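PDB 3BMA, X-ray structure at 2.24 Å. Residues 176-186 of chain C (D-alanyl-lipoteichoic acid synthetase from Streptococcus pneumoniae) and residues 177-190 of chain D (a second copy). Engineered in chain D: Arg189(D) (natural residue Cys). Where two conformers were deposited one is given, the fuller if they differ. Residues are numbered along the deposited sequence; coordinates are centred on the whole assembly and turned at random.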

# COMPACT_ATOMS: atom_id res chain seq x y z
N ASP C 176 -8.00 -2.39 -4.76
CA ASP C 176 -8.36 -1.54 -5.88
C ASP C 176 -8.84 -0.17 -5.41
O ASP C 176 -8.40 0.86 -5.93
CB ASP C 176 -9.43 -2.22 -6.74
CG ASP C 176 -8.89 -3.38 -7.58
OD1 ASP C 176 -7.65 -3.59 -7.64
OD2 ASP C 176 -9.71 -4.10 -8.18
N ASN C 177 -9.73 -0.17 -4.41
CA ASN C 177 -10.31 1.05 -3.85
C ASN C 177 -9.28 1.96 -3.20
O ASN C 177 -9.32 3.18 -3.40
CB ASN C 177 -11.40 0.70 -2.82
CG ASN C 177 -12.71 0.30 -3.47
OD1 ASN C 177 -12.95 0.58 -4.64
ND2 ASN C 177 -13.57 -0.37 -2.70
N GLU C 178 -8.37 1.37 -2.43
CA GLU C 178 -7.28 2.09 -1.79
C GLU C 178 -6.36 2.74 -2.82
O GLU C 178 -6.00 3.91 -2.68
CB GLU C 178 -6.50 1.17 -0.85
CG GLU C 178 -5.09 1.65 -0.42
CD GLU C 178 -5.07 2.97 0.37
OE1 GLU C 178 -3.96 3.53 0.52
OE2 GLU C 178 -6.13 3.44 0.85
N MET C 179 -6.01 1.98 -3.86
CA MET C 179 -5.19 2.48 -4.97
C MET C 179 -5.83 3.68 -5.68
O MET C 179 -5.15 4.67 -5.95
CB MET C 179 -4.88 1.36 -5.96
CG MET C 179 -3.75 0.42 -5.51
SD MET C 179 -2.14 1.23 -5.34
CE MET C 179 -1.84 1.71 -7.03
N ILE C 180 -7.13 3.57 -5.96
CA ILE C 180 -7.92 4.66 -6.57
C ILE C 180 -7.90 5.92 -5.70
O ILE C 180 -7.63 7.01 -6.19
CB ILE C 180 -9.38 4.21 -6.84
CG1 ILE C 180 -9.43 3.25 -8.03
CG2 ILE C 180 -10.29 5.40 -7.13
CD1 ILE C 180 -10.71 2.50 -8.12
N GLU C 181 -8.16 5.74 -4.41
CA GLU C 181 -8.26 6.85 -3.45
C GLU C 181 -6.93 7.55 -3.23
O GLU C 181 -6.89 8.78 -3.06
CB GLU C 181 -8.80 6.33 -2.12
CG GLU C 181 -10.30 6.09 -2.11
CD GLU C 181 -10.70 5.03 -1.10
OE1 GLU C 181 -11.68 4.30 -1.37
OE2 GLU C 181 -10.03 4.91 -0.04
N LEU C 182 -5.85 6.78 -3.23
CA LEU C 182 -4.51 7.35 -3.08
C LEU C 182 -4.28 8.19 -4.32
O LEU C 182 -4.06 9.40 -4.23
CB LEU C 182 -3.47 6.23 -3.00
CG LEU C 182 -2.02 6.67 -2.80
CD1 LEU C 182 -1.14 6.17 -3.94
CD2 LEU C 182 -1.93 8.18 -2.67
N LEU C 183 -4.33 7.55 -5.49
CA LEU C 183 -3.87 8.17 -6.73
C LEU C 183 -4.73 9.36 -7.18
O LEU C 183 -4.22 10.27 -7.83
CB LEU C 183 -3.75 7.13 -7.85
CG LEU C 183 -2.74 5.98 -7.67
CD1 LEU C 183 -2.93 4.93 -8.75
CD2 LEU C 183 -1.29 6.46 -7.63
N ALA C 184 -6.01 9.33 -6.83
CA ALA C 184 -6.93 10.43 -7.11
C ALA C 184 -6.62 11.64 -6.24
O ALA C 184 -6.69 12.77 -6.73
CB ALA C 184 -8.38 10.00 -6.90
N ARG C 185 -6.29 11.40 -4.98
CA ARG C 185 -5.86 12.45 -4.06
C ARG C 185 -4.55 13.07 -4.52
O ARG C 185 -4.38 14.28 -4.44
CB ARG C 185 -5.68 11.91 -2.64
CG ARG C 185 -6.92 11.96 -1.78
CD ARG C 185 -6.57 11.75 -0.31
NE ARG C 185 -5.89 10.47 -0.08
CZ ARG C 185 -6.51 9.30 0.10
NH1 ARG C 185 -7.84 9.22 0.08
NH2 ARG C 185 -5.81 8.21 0.30
N PHE C 186 -3.63 12.22 -4.98
CA PHE C 186 -2.37 12.70 -5.53
C PHE C 186 -2.59 13.55 -6.77
O PHE C 186 -1.97 14.60 -6.91
CB PHE C 186 -1.41 11.55 -5.83
CG PHE C 186 -0.12 12.00 -6.45
CD1 PHE C 186 0.68 12.95 -5.81
CD2 PHE C 186 0.30 11.50 -7.67
CE1 PHE C 186 1.87 13.39 -6.38
CE2 PHE C 186 1.49 11.93 -8.25
CZ PHE C 186 2.28 12.87 -7.60
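Chain D 177-190: NEMIELLARFNERQ

Two glutamates meet head to head in this contact. OE1 of Glu178(C) lies 2.9 Å from OE1 of Glu178(D). Both atoms are treated as acceptors, so the pair is a close approach of like charges and not a hydrogen bond. Nearby Arg185(C) supplies positive charge. Its NH2 is 2.8 Å from OE1 of Glu178(D), near the guanidinium plane, and forms a salt bridge. The same NH2 donates a nearly straight hydrogen bond to OE2 of Glu178(D), at 2.9 Å and 174°.

Chain D is helical throughout residues 177-190, as is chain C throughout 176-186. Both helices extend beyond these stretches at each end. Successive turns are held by backbone hydrogen bonds from N to the O four residues earlier, such as Leu182(D) N to Glu178(D) O at 3.1 Å. The chain D helix runs obliquely against the direction of chain C, with 132° between their N-to-C directions. The axes come no closer than 10.8 Å. This separation leaves the contact to side chains, and long ones do most of the reaching.

The register is reciprocal. The CA of Glu178(C) is 6.7 Å from the CA of Leu182(D), and the CA of Leu182(C) is 7.2 Å from the CA of Glu178(D). The side chains repeat this pairing. OE2 of Glu178(C) sits 3.4 Å from CD1 of Leu182(D), and CD2 of Leu182(C) sits 3.4 Å from OE2 of Glu178(D). Both Glu178 side chains leave their helices sideways, but their ends come nearer the partner.

Glu181(D) packs over one face of the Arg185(C) guanidinium, with its CB 3.4 Å from NH2. Its OE1 is 3.5 Å from NH1 of Arg185(C). That oxygen lies well out of the guanidinium plane, so this salt bridge rests on charge alone.

Farther along chain D, Arg189(D), an engineered residue that is Cys in the natural sequence, points toward chain C. Its NH2 donates a hydrogen bond to OE1 of Glu181(C) at 2.7 Å, with an angle of 138°, as part of a salt bridge. ND2 of Asn177(C) lies over one face of this guanidinium, 4.0 Å from NH2 of Arg189(D); CB of Asn177(C) is nearer, 3.6 Å from the same NH2. OE2 of Glu181(C) also approaches CD of Arg185(D), at 3.4 Å. The charged end of Arg185(D) turns to its own helix, where NH1 is 3.2 Å from OE2 of Glu188(D) in a salt bridge without a directed N-H.

The two stretches together bury 444 Å².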

# COMPACT_ATOMS: atom_id res chain seq x y z
N ASN D 177 0.12 10.29 6.42
CA ASN D 177 -1.16 10.77 5.90
C ASN D 177 -1.91 9.70 5.10
O ASN D 177 -3.13 9.63 5.18
CB ASN D 177 -0.97 12.01 5.03
CG ASN D 177 -0.74 13.27 5.84
OD1 ASN D 177 -1.30 13.44 6.93
ND2 ASN D 177 0.07 14.18 5.31
N GLU D 178 -1.17 8.88 4.37
CA GLU D 178 -1.77 7.81 3.59
C GLU D 178 -2.26 6.63 4.44
O GLU D 178 -3.27 6.01 4.11
CB GLU D 178 -0.81 7.33 2.50
CG GLU D 178 -1.48 6.55 1.39
CD GLU D 178 -2.85 7.11 1.00
OE1 GLU D 178 -3.85 6.38 1.18
OE2 GLU D 178 -2.92 8.28 0.53
N MET D 179 -1.54 6.34 5.52
CA MET D 179 -1.98 5.33 6.48
C MET D 179 -3.27 5.76 7.18
O MET D 179 -4.17 4.94 7.38
CB MET D 179 -0.90 5.03 7.52
CG MET D 179 -0.23 3.67 7.32
SD MET D 179 -1.33 2.25 7.55
CE MET D 179 -0.42 1.08 6.55
N ILE D 180 -3.35 7.04 7.54
CA ILE D 180 -4.53 7.62 8.16
C ILE D 180 -5.74 7.54 7.24
O ILE D 180 -6.82 7.11 7.67
CB ILE D 180 -4.29 9.09 8.58
CG1 ILE D 180 -3.39 9.14 9.81
CG2 ILE D 180 -5.60 9.78 8.89
CD1 ILE D 180 -2.81 10.51 10.06
N GLU D 181 -5.57 7.94 5.98
CA GLU D 181 -6.65 7.91 4.99
C GLU D 181 -7.18 6.50 4.79
O GLU D 181 -8.38 6.29 4.68
CB GLU D 181 -6.20 8.50 3.65
CG GLU D 181 -5.89 10.01 3.65
CD GLU D 181 -7.12 10.91 3.68
OE1 GLU D 181 -8.24 10.44 3.38
OE2 GLU D 181 -6.95 12.11 3.98
N LEU D 182 -6.26 5.53 4.76
CA LEU D 182 -6.61 4.12 4.61
C LEU D 182 -7.44 3.59 5.78
O LEU D 182 -8.50 3.01 5.57
CB LEU D 182 -5.34 3.28 4.42
CG LEU D 182 -5.40 1.75 4.43
CD1 LEU D 182 -6.37 1.24 3.38
CD2 LEU D 182 -4.01 1.19 4.17
N LEU D 183 -6.94 3.80 7.00
CA LEU D 183 -7.58 3.28 8.21
C LEU D 183 -8.87 4.00 8.57
O LEU D 183 -9.77 3.40 9.16
CB LEU D 183 -6.60 3.31 9.38
CG LEU D 183 -5.30 2.50 9.23
CD1 LEU D 183 -4.35 2.82 10.38
CD2 LEU D 183 -5.56 0.99 9.15
N ALA D 184 -8.97 5.27 8.20
CA ALA D 184 -10.19 6.05 8.37
C ALA D 184 -11.30 5.59 7.44
O ALA D 184 -12.45 5.49 7.85
CB ALA D 184 -9.93 7.54 8.18
N ARG D 185 -10.94 5.31 6.18
CA ARG D 185 -11.87 4.72 5.22
C ARG D 185 -12.36 3.34 5.65
O ARG D 185 -13.54 3.04 5.52
CB ARG D 185 -11.27 4.66 3.82
CG ARG D 185 -11.78 5.73 2.87
CD ARG D 185 -12.84 5.18 1.93
NE ARG D 185 -14.16 5.08 2.54
CZ ARG D 185 -15.23 5.75 2.12
NH1 ARG D 185 -16.40 5.59 2.74
NH2 ARG D 185 -15.15 6.57 1.08
N PHE D 186 -11.45 2.51 6.14
CA PHE D 186 -11.84 1.19 6.65
C PHE D 186 -12.86 1.36 7.76
O PHE D 186 -13.90 0.72 7.73
CB PHE D 186 -10.64 0.40 7.15
CG PHE D 186 -11.00 -0.92 7.79
CD1 PHE D 186 -11.67 -1.90 7.07
CD2 PHE D 186 -10.66 -1.18 9.11
CE1 PHE D 186 -12.00 -3.12 7.65
CE2 PHE D 186 -10.99 -2.39 9.70
CZ PHE D 186 -11.66 -3.36 8.97
N ASN D 187 -12.57 2.25 8.71
CA ASN D 187 -13.47 2.51 9.82
C ASN D 187 -14.85 3.02 9.41
O ASN D 187 -15.85 2.54 9.95
CB ASN D 187 -12.83 3.45 10.85
CG ASN D 187 -12.14 2.69 11.97
OD1 ASN D 187 -12.27 1.47 12.10
ND2 ASN D 187 -11.41 3.42 12.80
N GLU D 188 -14.90 3.94 8.46
CA GLU D 188 -16.20 4.44 8.00
C GLU D 188 -16.98 3.40 7.20
O GLU D 188 -18.20 3.35 7.31
CB GLU D 188 -16.12 5.79 7.29
CG GLU D 188 -15.21 5.91 6.10
CD GLU D 188 -15.11 7.35 5.60
OE1 GLU D 188 -14.07 8.01 5.83
OE2 GLU D 188 -16.08 7.82 4.98
N ARG D 189 -16.29 2.55 6.44
CA ARG D 189 -16.95 1.43 5.76
C ARG D 189 -17.43 0.36 6.75
O ARG D 189 -18.44 -0.30 6.53
CB ARG D 189 -16.03 0.79 4.71
CG ARG D 189 -15.73 1.65 3.49
CD ARG D 189 -15.28 0.77 2.33
NE ARG D 189 -14.05 1.23 1.71
CZ ARG D 189 -13.97 1.97 0.60
NH1 ARG D 189 -15.07 2.35 -0.04
NH2 ARG D 189 -12.79 2.32 0.12
N GLN D 190 -16.68 0.21 7.84
CA GLN D 190 -16.97 -0.78 8.88
C GLN D 190 -18.07 -0.30 9.82
O GLN D 190 -18.91 -1.10 10.25
CB GLN D 190 -15.69 -1.09 9.65
CG GLN D 190 -15.78 -2.25 10.61
CD GLN D 190 -14.44 -2.63 11.20
OE1 GLN D 190 -14.07 -3.80 11.19
NE2 GLN D 190 -13.71 -1.64 11.72